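Local coordinates for XC6422 protein (Xanthomonas campestris, PDB 2FUK) that is a small, lidless serine hydrolase of the alpha/beta-hydrolase fold, with probable hydrolase activity, at residues 44-49 against 85-90. Residues are numbered along the deposited sequence; the frame is centred on the assembly and turned at random.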
# COMPACT_ATOMS: atom_id res chain seq x y z
N HIS A 44 3.35 6.93 -19.01
CA HIS A 44 2.22 7.79 -18.70
C HIS A 44 1.23 8.06 -19.85
O HIS A 44 1.51 7.77 -21.01
CB HIS A 44 2.74 9.13 -18.12
CG HIS A 44 3.38 10.03 -19.13
ND1 HIS A 44 4.72 10.33 -19.13
CD2 HIS A 44 2.84 10.72 -20.16
CE1 HIS A 44 4.99 11.17 -20.11
NE2 HIS A 44 3.86 11.42 -20.76
N PRO A 45 0.05 8.61 -19.52
CA PRO A 45 -1.00 8.92 -20.50
C PRO A 45 -0.74 10.15 -21.36
O PRO A 45 0.26 10.85 -21.18
CB PRO A 45 -2.25 9.03 -19.63
CG PRO A 45 -1.72 9.61 -18.37
CD PRO A 45 -0.46 8.79 -18.15
N LEU A 46 -1.66 10.43 -22.29
CA LEU A 46 -1.50 11.55 -23.21
C LEU A 46 -0.78 12.77 -22.70
O LEU A 46 -1.20 13.43 -21.74
CB LEU A 46 -2.84 11.98 -23.81
CG LEU A 46 -3.09 11.46 -25.23
CD1 LEU A 46 -1.85 11.61 -26.10
CD2 LEU A 46 -3.49 10.01 -25.15
N SER A 47 0.32 13.08 -23.39
CA SER A 47 1.17 14.21 -23.08
C SER A 47 0.42 15.52 -23.30
O SER A 47 0.54 16.47 -22.52
CB SER A 47 2.42 14.18 -23.96
OG SER A 47 3.12 12.95 -23.83
N THR A 48 -0.36 15.56 -24.38
CA THR A 48 -1.11 16.75 -24.72
C THR A 48 -2.23 17.05 -23.72
O THR A 48 -2.82 18.13 -23.76
CB THR A 48 -1.67 16.66 -26.16
OG1 THR A 48 -2.52 15.52 -26.29
CG2 THR A 48 -0.53 16.55 -27.16
N GLU A 49 -2.52 16.10 -22.82
CA GLU A 49 -3.55 16.29 -21.80
C GLU A 49 -2.92 16.14 -20.41
O GLU A 49 -1.86 16.69 -20.14
CB GLU A 49 -4.70 15.31 -21.99
CG GLU A 49 -5.64 15.68 -23.13
CD GLU A 49 -4.90 15.87 -24.42
OE1 GLU A 49 -4.17 14.94 -24.81
OE2 GLU A 49 -5.04 16.95 -25.05
N GLY A 85 11.67 18.14 -26.82
CA GLY A 85 10.92 17.67 -27.96
C GLY A 85 9.44 18.00 -28.00
O GLY A 85 8.92 18.72 -27.16
N SER A 86 8.77 17.46 -29.01
CA SER A 86 7.34 17.66 -29.18
C SER A 86 6.59 16.34 -29.36
O SER A 86 7.14 15.36 -29.88
CB SER A 86 7.07 18.59 -30.37
OG SER A 86 7.77 18.15 -31.52
N PHE A 87 5.34 16.33 -28.93
CA PHE A 87 4.47 15.16 -29.02
C PHE A 87 4.55 14.56 -30.42
O PHE A 87 4.45 15.28 -31.41
CB PHE A 87 3.04 15.58 -28.69
CG PHE A 87 2.04 14.46 -28.77
CD1 PHE A 87 2.11 13.38 -27.90
CD2 PHE A 87 1.02 14.50 -29.71
CE1 PHE A 87 1.18 12.35 -27.97
CE2 PHE A 87 0.08 13.47 -29.79
CZ PHE A 87 0.17 12.40 -28.92
N ASP A 88 4.71 13.24 -30.51
CA ASP A 88 4.82 12.58 -31.81
C ASP A 88 3.81 11.45 -32.01
O ASP A 88 4.08 10.47 -32.71
CB ASP A 88 6.26 12.08 -32.01
CG ASP A 88 6.58 11.75 -33.46
OD1 ASP A 88 6.18 12.53 -34.35
OD2 ASP A 88 7.25 10.72 -33.70
N HIS A 89 2.65 11.58 -31.38
CA HIS A 89 1.56 10.61 -31.53
C HIS A 89 1.87 9.13 -31.31
O HIS A 89 1.22 8.25 -31.90
CB HIS A 89 0.91 10.77 -32.92
CG HIS A 89 0.11 12.03 -33.06
ND1 HIS A 89 0.69 13.27 -33.21
CD2 HIS A 89 -1.22 12.24 -33.05
CE1 HIS A 89 -0.25 14.19 -33.29
NE2 HIS A 89 -1.43 13.60 -33.19
N GLY A 90 2.86 8.84 -30.47
CA GLY A 90 3.18 7.46 -30.19
C GLY A 90 4.31 6.86 -31.00
O GLY A 90 4.74 5.74 -30.72
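Phe87 is the one residue of 85-90 that reaches 44-49, and its ring meets three consecutive side chains there: Leu46, Ser47 and Thr48. The tight part is made by two methyl groups. Thr48 CG2 sits over one face, 3.9 Å from the Phe87 ring centroid and 24° off the normal, which meets the geometry of a CH-pi contact; its nearest ring atom is Phe87 CD2 at 3.6 Å, so the methyl is displaced from the centre toward the rim. Leu46 CD1 comes in obliquely at the far end of the ring, 3.6 Å from Phe87 CZ and equally near CE1. With CG anti to the backbone N (chi1 179°), the Phe87 ring is directed toward 44-49. On its opposite face the backbone N of His89 stands 3.5 Å above the ring plane, over the centre, while Phe87 CE2 in turn lies over the imidazole of His89. Segment 44-49 follows strand 38-43, and the loop holding 85-90 follows strand 71-75; these are adjacent parallel strands of the alpha/beta-hydrolase sheet, so the contact joins two loops on the C-terminal side of that sheet. The Leu46 side chain comes close to, but does not contact, what is probably the nucleophile elbow carrying Ser119. Leu46 to Glu49 form a type I turn, with Glu49 N bonded to Leu46 O at 3.2 Å. Ser47 approaches less closely, its CB 4.0 Å from Phe87 CD1, and is backed by Phe77 and Val80; its OG lies in plane at the edge of the His44 imidazole. No hydrogen bond crosses between the segments, only 161 Å² is buried in all, and Thr48, apart from its methyl contact, is exposed to solvent. The backbone N-H groups of Asp88 and Gly90 hydrogen-bond one each to the two carboxylate oxygens of Glu93, in helix 92-107.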